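Local coordinates for protein titin (Homo sapiens, PDB 2J8H) that forms an elastic filament of muscle that also carries a serine/threonine kinase, represented here by a rigid tandem of two A-band immunoglobulin domains, at residues F7-Y18 / V88-P99; V168-V177 / K189-D197. All coordinates share one frame; numbering follows the deposited sequence.

Contact 1: residues F7-Y18 / V88-P99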
loop_
_atom_site.group_PDB
_atom_site.type_symbol
_atom_site.label_atom_id
_atom_site.label_comp_id
_atom_site.label_asym_id
_atom_site.label_seq_id
_atom_site.Cartn_x
_atom_site.Cartn_y
_atom_site.Cartn_z
ATOM N N PHE A 7 -18.815 26.552 12.337
ATOM C CA PHE A 7 -18.251 25.696 11.286
ATOM C C PHE A 7 -18.696 26.250 9.950
ATOM O O PHE A 7 -19.847 26.086 9.560
ATOM C CB PHE A 7 -18.672 24.239 11.481
ATOM C CG PHE A 7 -18.028 23.615 12.648
ATOM C CD1 PHE A 7 -18.719 23.432 13.821
ATOM C CD2 PHE A 7 -16.691 23.300 12.615
ATOM C CE1 PHE A 7 -18.104 22.901 14.935
ATOM C CE2 PHE A 7 -16.074 22.761 13.706
ATOM C CZ PHE A 7 -16.795 22.580 14.896
ATOM N N LYS A 8 -17.800 26.995 9.306
ATOM C CA LYS A 8 -18.034 27.537 7.965
ATOM C C LYS A 8 -18.081 26.376 6.975
ATOM O O LYS A 8 -18.853 26.369 6.031
ATOM C CB LYS A 8 -16.898 28.502 7.605
ATOM C CG LYS A 8 -17.004 29.207 6.270
ATOM C CD LYS A 8 -17.987 30.317 6.339
ATOM C CE LYS A 8 -18.112 31.042 5.017
ATOM N NZ LYS A 8 -19.341 31.892 5.013
ATOM N N GLU A 9 -17.222 25.390 7.197
ATOM C CA GLU A 9 -17.289 24.135 6.452
ATOM C C GLU A 9 -17.356 23.014 7.485
ATOM O O GLU A 9 -16.444 22.836 8.265
ATOM C CB GLU A 9 -16.092 24.012 5.521
ATOM C CG GLU A 9 -15.992 25.213 4.575
ATOM C CD GLU A 9 -14.860 25.096 3.576
ATOM O OE1 GLU A 9 -14.074 24.143 3.704
ATOM O OE2 GLU A 9 -14.751 25.947 2.667
ATOM N N GLU A 10 -18.488 22.326 7.522
ATOM C CA GLU A 10 -18.757 21.283 8.515
ATOM C C GLU A 10 -18.057 19.991 8.121
ATOM O O GLU A 10 -17.724 19.794 6.952
ATOM C CB GLU A 10 -20.268 21.001 8.598
ATOM C CG GLU A 10 -21.131 22.184 9.015
ATOM C CD GLU A 10 -22.622 21.892 8.858
ATOM O OE1 GLU A 10 -23.029 20.703 8.900
ATOM O OE2 GLU A 10 -23.401 22.855 8.645
ATOM N N LEU A 11 -17.833 19.118 9.103
ATOM C CA LEU A 11 -17.281 17.787 8.857
ATOM C C LEU A 11 -18.162 16.988 7.921
ATOM O O LEU A 11 -19.380 17.060 7.998
ATOM C CB LEU A 11 -17.181 16.985 10.156
ATOM C CG LEU A 11 -16.036 17.144 11.126
ATOM C CD1 LEU A 11 -16.069 15.940 12.127
ATOM C CD2 LEU A 11 -14.673 17.247 10.420
ATOM N N ARG A 12 -17.536 16.224 7.032
ATOM C CA ARG A 12 -18.274 15.366 6.100
ATOM C C ARG A 12 -18.225 13.919 6.563
ATOM O O ARG A 12 -17.176 13.458 6.974
ATOM C CB ARG A 12 -17.635 15.439 4.706
ATOM C CG ARG A 12 -18.046 16.644 3.901
ATOM C CD ARG A 12 -17.506 16.588 2.461
ATOM N NE ARG A 12 -17.151 17.941 2.006
ATOM C CZ ARG A 12 -17.922 18.748 1.280
ATOM N NH1 ARG A 12 -19.127 18.359 0.853
ATOM N NH2 ARG A 12 -17.468 19.963 0.964
ATOM N N ASN A 13 -19.346 13.205 6.462
ATOM C CA ASN A 13 -19.345 11.751 6.600
ATOM C C ASN A 13 -18.395 11.161 5.561
ATOM O O ASN A 13 -18.353 11.627 4.404
ATOM C CB ASN A 13 -20.749 11.174 6.398
ATOM C CG ASN A 13 -21.673 11.419 7.578
ATOM O OD1 ASN A 13 -21.236 11.798 8.669
ATOM N ND2 ASN A 13 -22.962 11.167 7.370
ATOM N N LEU A 14 -17.641 10.140 5.957
ATOM C CA LEU A 14 -16.606 9.541 5.103
ATOM C C LEU A 14 -16.853 8.055 4.925
ATOM O O LEU A 14 -17.302 7.393 5.854
ATOM C CB LEU A 14 -15.223 9.649 5.746
ATOM C CG LEU A 14 -14.528 10.985 6.009
ATOM C CD1 LEU A 14 -13.197 10.714 6.713
ATOM C CD2 LEU A 14 -14.324 11.725 4.682
ATOM N N ASN A 15 -16.510 7.554 3.740
ATOM C CA ASN A 15 -16.409 6.135 3.440
ATOM C C ASN A 15 -15.023 5.893 2.863
ATOM O O ASN A 15 -14.713 6.339 1.764
ATOM C CB ASN A 15 -17.454 5.724 2.415
ATOM C CG ASN A 15 -18.832 5.611 3.012
ATOM O OD1 ASN A 15 -19.436 6.604 3.378
ATOM N ND2 ASN A 15 -19.339 4.394 3.111
ATOM N N VAL A 16 -14.197 5.174 3.600
ATOM C CA VAL A 16 -12.793 5.025 3.263
ATOM C C VAL A 16 -12.470 3.551 3.156
ATOM O O VAL A 16 -12.976 2.732 3.917
ATOM C CB VAL A 16 -11.910 5.704 4.339
ATOM C CG1 VAL A 16 -10.416 5.503 4.070
ATOM C CG2 VAL A 16 -12.234 7.167 4.385
ATOM N N ARG A 17 -11.649 3.209 2.176
ATOM C CA ARG A 17 -11.228 1.838 2.009
ATOM C C ARG A 17 -10.316 1.447 3.163
ATOM O O ARG A 17 -9.501 2.233 3.609
ATOM C CB ARG A 17 -10.525 1.645 0.659
ATOM C CG ARG A 17 -10.112 0.228 0.368
ATOM C CD ARG A 17 -11.293 -0.694 0.130
ATOM N NE ARG A 17 -12.273 -0.167 -0.830
ATOM C CZ ARG A 17 -12.204 -0.283 -2.154
ATOM N NH1 ARG A 17 -11.193 -0.923 -2.753
ATOM N NH2 ARG A 17 -13.176 0.243 -2.898
ATOM N N TYR A 18 -10.509 0.235 3.661
ATOM C CA TYR A 18 -9.630 -0.403 4.635
ATOM C C TYR A 18 -8.144 -0.148 4.320
ATOM O O TYR A 18 -7.736 -0.243 3.168
ATOM C CB TYR A 18 -9.948 -1.896 4.581
ATOM C CG TYR A 18 -9.082 -2.819 5.374
ATOM C CD1 TYR A 18 -9.115 -2.809 6.761
ATOM C CD2 TYR A 18 -8.276 -3.746 4.735
ATOM C CE1 TYR A 18 -8.332 -3.677 7.503
ATOM C CE2 TYR A 18 -7.491 -4.626 5.461
ATOM C CZ TYR A 18 -7.524 -4.578 6.858
ATOM O OH TYR A 18 -6.748 -5.464 7.587
ATOM N N VAL A 88 -19.057 24.833 20.238
ATOM C CA VAL A 88 -19.972 24.066 19.378
ATOM C C VAL A 88 -19.224 22.889 18.785
ATOM O O VAL A 88 -18.017 22.959 18.590
ATOM C CB VAL A 88 -20.580 24.963 18.268
ATOM C CG1 VAL A 88 -19.510 25.470 17.301
ATOM C CG2 VAL A 88 -21.719 24.250 17.537
ATOM N N SER A 89 -19.929 21.795 18.539
ATOM C CA SER A 89 -19.321 20.667 17.864
ATOM C C SER A 89 -20.011 20.308 16.559
ATOM O O SER A 89 -21.139 20.695 16.274
ATOM C CB SER A 89 -19.291 19.420 18.749
ATOM O OG SER A 89 -20.600 19.027 19.046
ATOM N N GLY A 90 -19.294 19.525 15.784
ATOM C CA GLY A 90 -19.837 18.932 14.583
ATOM C C GLY A 90 -19.472 17.478 14.660
ATOM O O GLY A 90 -18.585 17.085 15.416
ATOM N N THR A 91 -20.178 16.682 13.880
ATOM C CA THR A 91 -20.027 15.244 13.942
ATOM C C THR A 91 -20.027 14.663 12.511
ATOM O O THR A 91 -20.706 15.180 11.611
ATOM C CB THR A 91 -21.165 14.646 14.810
ATOM O OG1 THR A 91 -21.046 13.214 14.842
ATOM C CG2 THR A 91 -22.489 14.993 14.236
ATOM N N ALA A 92 -19.248 13.602 12.319
ATOM C CA ALA A 92 -19.222 12.843 11.066
ATOM C C ALA A 92 -19.047 11.374 11.418
ATOM O O ALA A 92 -18.404 11.042 12.418
ATOM C CB ALA A 92 -18.057 13.301 10.182
ATOM N N SER A 93 -19.591 10.499 10.592
ATOM C CA SER A 93 -19.325 9.082 10.723
ATOM C C SER A 93 -18.266 8.681 9.703
ATOM O O SER A 93 -18.250 9.172 8.566
ATOM C CB SER A 93 -20.594 8.316 10.463
ATOM O OG SER A 93 -20.921 8.456 9.096
ATOM N N LEU A 94 -17.381 7.792 10.121
ATOM C CA LEU A 94 -16.483 7.108 9.235
ATOM C C LEU A 94 -16.994 5.667 9.059
ATOM O O LEU A 94 -17.204 4.957 10.033
ATOM C CB LEU A 94 -15.098 7.099 9.851
ATOM C CG LEU A 94 -14.015 6.328 9.094
ATOM C CD1 LEU A 94 -13.938 6.705 7.598
ATOM C CD2 LEU A 94 -12.687 6.548 9.792
ATOM N N GLU A 95 -17.237 5.252 7.825
ATOM C CA GLU A 95 -17.519 3.875 7.547
ATOM C C GLU A 95 -16.325 3.371 6.768
ATOM O O GLU A 95 -15.761 4.088 5.951
ATOM C CB GLU A 95 -18.827 3.740 6.773
ATOM C CG GLU A 95 -20.036 3.729 7.722
ATOM C CD GLU A 95 -21.233 4.519 7.216
ATOM O OE1 GLU A 95 -21.786 4.152 6.140
ATOM O OE2 GLU A 95 -21.643 5.484 7.931
ATOM N N VAL A 96 -15.910 2.149 7.057
ATOM C CA VAL A 96 -14.698 1.606 6.468
ATOM C C VAL A 96 -15.108 0.456 5.593
ATOM O O VAL A 96 -15.757 -0.491 6.048
ATOM C CB VAL A 96 -13.665 1.159 7.527
ATOM C CG1 VAL A 96 -12.451 0.508 6.851
ATOM C CG2 VAL A 96 -13.241 2.355 8.408
ATOM N N GLU A 97 -14.736 0.558 4.323
ATOM C CA GLU A 97 -15.132 -0.406 3.325
ATOM C C GLU A 97 -14.086 -1.506 3.327
ATOM O O GLU A 97 -12.890 -1.238 3.196
ATOM C CB GLU A 97 -15.196 0.225 1.928
ATOM C CG GLU A 97 -15.846 1.621 1.865
ATOM C CD GLU A 97 -15.666 2.286 0.503
ATOM O OE1 GLU A 97 -14.615 2.061 -0.162
ATOM O OE2 GLU A 97 -16.590 3.015 0.088
ATOM N N VAL A 98 -14.535 -2.738 3.519
ATOM C CA VAL A 98 -13.630 -3.883 3.499
ATOM C C VAL A 98 -14.213 -4.863 2.497
ATOM O O VAL A 98 -15.329 -5.372 2.700
ATOM C CB VAL A 98 -13.520 -4.551 4.887
ATOM C CG1 VAL A 98 -12.492 -5.675 4.855
ATOM C CG2 VAL A 98 -13.191 -3.509 5.978
ATOM N N PRO A 99 -13.511 -5.095 1.387
ATOM C CA PRO A 99 -13.983 -6.067 0.400
ATOM C C PRO A 99 -14.187 -7.445 1.006
ATOM O O PRO A 99 -13.424 -7.834 1.901
ATOM C CB PRO A 99 -12.834 -6.105 -0.613
ATOM C CG PRO A 99 -12.223 -4.795 -0.498
ATOM C CD PRO A 99 -12.252 -4.467 0.949
HETATM O O HOH W 1 -19.924 7.443 6.630
#
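R17 starts with CG anti to the backbone N (chi1 -177°) and then bends at its second and third torsions, which turns the guanidinium back toward the carboxylate that E97 carries on an extended chain. The pair sits on the parallel pairing of strand A' with strand G in an immunoglobulin I-set domain, with bridges from L14–L94 to R17–E97. The salt bridge is modest: R17 NE reaches E97 OE1 at 3.3 Å, a weak bond, with the oxygen at the guanidinium edge. R17 NH1 bonds instead to the N21 carbonyl of the second subunit.

Parallel geometry shows in the staggered backbone ladder, in which L14 brackets L94 and V16 brackets V96: L14 N donates to S93 O and E95 N to L14 O, then V16 N to E95 O and E97 N to V16 O, and Y18 N closes the series on E97 O. On the inward face, L94 CD1 lies 3.7 Å from V16 CG2 and touches L14 CB as well.

N13 prolongs the ladder with its side chain. Its OD1 accepts S93 N at 2.8 Å, the donor standing 44° out of the amide carbonyl plane.

Contact 2: residues V168-V177 / K189-D197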
loop_
_atom_site.group_PDB
_atom_site.type_symbol
_atom_site.label_atom_id
_atom_site.label_comp_id
_atom_site.label_asym_id
_atom_site.label_seq_id
_atom_site.Cartn_x
_atom_site.Cartn_y
_atom_site.Cartn_z
ATOM N N VAL A 168 -18.229 -37.493 10.099
ATOM C CA VAL A 168 -17.999 -37.626 8.661
ATOM C C VAL A 168 -18.117 -39.041 8.201
ATOM O O VAL A 168 -17.754 -39.973 8.910
ATOM C CB VAL A 168 -16.614 -37.120 8.193
ATOM C CG1 VAL A 168 -16.560 -35.623 8.296
ATOM C CG2 VAL A 168 -15.510 -37.775 8.981
ATOM N N GLU A 169 -18.650 -39.167 6.995
ATOM C CA GLU A 169 -18.777 -40.414 6.296
ATOM C C GLU A 169 -17.801 -40.363 5.124
ATOM O O GLU A 169 -17.328 -39.297 4.741
ATOM C CB GLU A 169 -20.207 -40.547 5.796
ATOM C CG GLU A 169 -21.216 -40.659 6.941
ATOM C CD GLU A 169 -22.651 -40.308 6.540
ATOM O OE1 GLU A 169 -22.935 -40.177 5.325
ATOM O OE2 GLU A 169 -23.500 -40.162 7.456
ATOM N N ARG A 170 -17.500 -41.516 4.544
ATOM C CA ARG A 170 -16.567 -41.570 3.431
ATOM C C ARG A 170 -17.038 -40.707 2.271
ATOM O O ARG A 170 -16.230 -40.113 1.552
ATOM C CB ARG A 170 -16.414 -43.002 2.954
ATOM C CG ARG A 170 -15.682 -43.864 3.919
ATOM C CD ARG A 170 -15.605 -45.258 3.374
ATOM N NE ARG A 170 -15.233 -46.191 4.421
ATOM C CZ ARG A 170 -15.663 -47.453 4.511
ATOM N NH1 ARG A 170 -16.494 -47.983 3.606
ATOM N NH2 ARG A 170 -15.250 -48.200 5.528
ATOM N N LYS A 171 -18.351 -40.648 2.090
ATOM C CA LYS A 171 -18.932 -39.890 0.999
ATOM C C LYS A 171 -18.770 -38.398 1.179
ATOM O O LYS A 171 -19.020 -37.656 0.244
ATOM C CB LYS A 171 -20.417 -40.219 0.845
ATOM C CG LYS A 171 -21.345 -39.610 1.892
ATOM C CD LYS A 171 -22.749 -40.212 1.767
ATOM C CE LYS A 171 -23.858 -39.204 2.101
ATOM N NZ LYS A 171 -25.231 -39.733 1.723
ATOM N N ASP A 172 -18.394 -37.956 2.378
ATOM C CA ASP A 172 -18.195 -36.527 2.646
ATOM C C ASP A 172 -16.915 -35.978 2.043
ATOM O O ASP A 172 -16.757 -34.763 1.907
ATOM C CB ASP A 172 -18.226 -36.253 4.154
ATOM C CG ASP A 172 -19.620 -36.352 4.723
ATOM O OD1 ASP A 172 -20.553 -35.919 4.015
ATOM O OD2 ASP A 172 -19.788 -36.842 5.862
ATOM N N ALA A 173 -15.991 -36.872 1.724
ATOM C CA ALA A 173 -14.808 -36.510 0.986
ATOM C C ALA A 173 -15.209 -35.732 -0.247
ATOM O O ALA A 173 -16.229 -36.026 -0.893
ATOM C CB ALA A 173 -14.046 -37.762 0.580
ATOM N N GLY A 174 -14.396 -34.740 -0.586
ATOM C CA GLY A 174 -14.621 -33.973 -1.794
ATOM C C GLY A 174 -14.175 -32.545 -1.631
ATOM O O GLY A 174 -13.411 -32.235 -0.729
ATOM N N PHE A 175 -14.672 -31.689 -2.511
ATOM C CA PHE A 175 -14.225 -30.312 -2.617
ATOM C C PHE A 175 -15.348 -29.385 -2.225
ATOM O O PHE A 175 -16.412 -29.400 -2.841
ATOM C CB PHE A 175 -13.789 -30.019 -4.050
ATOM C CG PHE A 175 -12.604 -30.819 -4.493
ATOM C CD1 PHE A 175 -12.777 -32.029 -5.133
ATOM C CD2 PHE A 175 -11.319 -30.367 -4.258
ATOM C CE1 PHE A 175 -11.674 -32.785 -5.554
ATOM C CE2 PHE A 175 -10.214 -31.108 -4.669
ATOM C CZ PHE A 175 -10.394 -32.323 -5.317
ATOM N N TYR A 176 -15.122 -28.600 -1.175
ATOM C CA TYR A 176 -16.140 -27.701 -0.659
ATOM C C TYR A 176 -15.710 -26.280 -1.012
ATOM O O TYR A 176 -14.539 -25.930 -0.881
ATOM C CB TYR A 176 -16.287 -27.901 0.851
ATOM C CG TYR A 176 -16.861 -29.265 1.196
ATOM C CD1 TYR A 176 -16.044 -30.387 1.306
ATOM C CD2 TYR A 176 -18.219 -29.439 1.355
ATOM C CE1 TYR A 176 -16.576 -31.649 1.573
ATOM C CE2 TYR A 176 -18.761 -30.687 1.649
ATOM C CZ TYR A 176 -17.946 -31.785 1.751
ATOM O OH TYR A 176 -18.509 -33.011 2.028
ATOM N N VAL A 177 -16.653 -25.494 -1.516
ATOM C CA VAL A 177 -16.388 -24.141 -1.936
ATOM C C VAL A 177 -17.122 -23.194 -0.990
ATOM O O VAL A 177 -18.317 -23.338 -0.781
ATOM C CB VAL A 177 -16.833 -23.915 -3.385
ATOM C CG1 VAL A 177 -16.572 -22.476 -3.791
ATOM C CG2 VAL A 177 -16.111 -24.893 -4.322
ATOM N N LYS A 189 -13.016 -19.695 -2.108
ATOM C CA LYS A 189 -11.890 -20.584 -1.919
ATOM C C LYS A 189 -12.462 -21.990 -1.809
ATOM O O LYS A 189 -13.632 -22.170 -1.517
ATOM C CB LYS A 189 -11.104 -20.245 -0.651
ATOM C CG LYS A 189 -10.332 -18.917 -0.666
ATOM C CD LYS A 189 -9.198 -18.934 -1.673
ATOM C CE LYS A 189 -8.652 -17.553 -1.940
ATOM N NZ LYS A 189 -9.661 -16.659 -2.634
ATOM N N THR A 190 -11.614 -22.970 -2.071
ATOM C CA THR A 190 -11.983 -24.358 -2.020
ATOM C C THR A 190 -11.185 -25.032 -0.919
ATOM O O THR A 190 -10.024 -24.709 -0.680
ATOM C CB THR A 190 -11.698 -25.014 -3.369
ATOM O OG1 THR A 190 -12.514 -24.370 -4.350
ATOM C CG2 THR A 190 -12.006 -26.522 -3.362
ATOM N N VAL A 191 -11.825 -25.996 -0.275
ATOM C CA VAL A 191 -11.199 -26.865 0.714
ATOM C C VAL A 191 -11.439 -28.320 0.304
ATOM O O VAL A 191 -12.585 -28.707 0.060
ATOM C CB VAL A 191 -11.849 -26.662 2.097
ATOM C CG1 VAL A 191 -11.231 -27.579 3.121
ATOM C CG2 VAL A 191 -11.737 -25.211 2.525
ATOM N N GLU A 192 -10.379 -29.111 0.205
ATOM C CA GLU A 192 -10.548 -30.534 -0.044
ATOM C C GLU A 192 -10.590 -31.282 1.277
ATOM O O GLU A 192 -9.685 -31.142 2.110
ATOM C CB GLU A 192 -9.443 -31.114 -0.916
ATOM C CG GLU A 192 -9.673 -32.610 -1.132
ATOM C CD GLU A 192 -8.711 -33.245 -2.080
ATOM O OE1 GLU A 192 -7.749 -32.566 -2.498
ATOM O OE2 GLU A 192 -8.927 -34.435 -2.398
ATOM N N LEU A 193 -11.640 -32.089 1.449
ATOM C CA LEU A 193 -11.783 -32.959 2.603
ATOM C C LEU A 193 -11.504 -34.358 2.137
ATOM O O LEU A 193 -12.078 -34.797 1.159
ATOM C CB LEU A 193 -13.207 -32.889 3.155
ATOM C CG LEU A 193 -13.599 -33.814 4.315
ATOM C CD1 LEU A 193 -12.589 -33.741 5.434
ATOM C CD2 LEU A 193 -14.998 -33.460 4.859
ATOM N N ASP A 194 -10.611 -35.063 2.812
ATOM C CA ASP A 194 -10.473 -36.491 2.562
ATOM C C ASP A 194 -10.784 -37.228 3.842
ATOM O O ASP A 194 -10.578 -36.710 4.932
ATOM C CB ASP A 194 -9.099 -36.851 2.021
ATOM C CG ASP A 194 -8.009 -36.681 3.040
ATOM O OD1 ASP A 194 -7.579 -35.521 3.247
ATOM O OD2 ASP A 194 -7.591 -37.708 3.616
ATOM N N VAL A 195 -11.314 -38.434 3.701
ATOM C CA VAL A 195 -11.710 -39.219 4.850
ATOM C C VAL A 195 -10.959 -40.541 4.817
ATOM O O VAL A 195 -10.985 -41.248 3.814
ATOM C CB VAL A 195 -13.230 -39.458 4.863
ATOM C CG1 VAL A 195 -13.630 -40.315 6.089
ATOM C CG2 VAL A 195 -13.975 -38.128 4.845
ATOM N N ALA A 196 -10.260 -40.843 5.908
ATOM C CA ALA A 196 -9.554 -42.109 6.048
ATOM C C ALA A 196 -10.336 -43.006 7.000
ATOM O O ALA A 196 -11.071 -42.540 7.876
ATOM C CB ALA A 196 -8.144 -41.869 6.572
ATOM N N ASP A 197 -10.207 -44.304 6.841
ATOM C CA ASP A 197 -10.769 -45.170 7.860
ATOM C C ASP A 197 -9.929 -45.051 9.130
ATOM O O ASP A 197 -10.387 -44.408 10.089
ATOM C CB ASP A 197 -10.875 -46.600 7.365
ATOM C CG ASP A 197 -12.109 -46.806 6.537
ATOM O OD1 ASP A 197 -12.292 -46.027 5.570
ATOM O OD2 ASP A 197 -12.907 -47.706 6.882
ATOM O OXT ASP A 197 -8.792 -45.549 9.197
#
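L193 and Y176 meet on the buried face of an antiparallel hairpin, and packing there is close. Y176 CE1 comes within 3.9 Å of L193 CB, while L193 CD2 settles against the carbonyl O of D172; V114, A116 and F164 close round the leucine. Two hydrogen-bonded pairs, G174–L193 and Y176–V191, fix the register, and the Y176 N to V191 O bond is almost perfectly straight (179° at the hydrogen). G174 adopts backbone angles at which a CB would press on the preceding carbonyl oxygen. Beyond the ladder, V195 CG2 fills in against E169 O at 3.6 Å.

The solvent side is on the other face, where F175 lies exposed alongside the partly exposed E192, the two side chains pointing the same way, with E192 CG over one face of the ring at 3.9 Å from F175 CE2 and T190 CG2 at the ring edge. An alanine in place of E192 would remove CG and the carboxylate, and would probably leave the F175 ring without much of its cover from this strand and freer to turn.

At the chain end, also exposed, R170 grips D197 side-on: NH2 meets OD2 at 2.8 Å and NE meets OD1 at 3.2 Å, both on syn lone pairs, with the two planes 26° apart.

The short 3-10 turn before the strand is tied by D172 OD2, which accepts E169 N, while D172 OD1 bonds to H150. Four residues on, Y176 has CG beside its own backbone N and anti to its carbonyl carbon (chi1 -67°), and its OH reaches back to donate to D172 O over a very short modelled 2.5 Å, forming the tyrosine corner of Greek-key immunoglobulin domains, in the connection that leads into strand F.

In the fold
The two contacts lie in series along the chain, contact 1 in the first immunoglobulin domain and contact 2 in the second, on opposite sides of the chain's centre. Their centres are 46 Å apart and their nearest atoms about 11 Å, so they do not touch. Strand 86-102, which carries 88-99, runs on toward the second domain and pairs with strand 123-131 there. Near that junction V98 O accepts N182 ND2 and E97 packs on F184, residues at the turn of the hairpin 174-182/185-196, whose opposite end forms contact 2. This continuous strand and direct inter-domain bonding are consistent with a rigid tandem, with little freedom between domains.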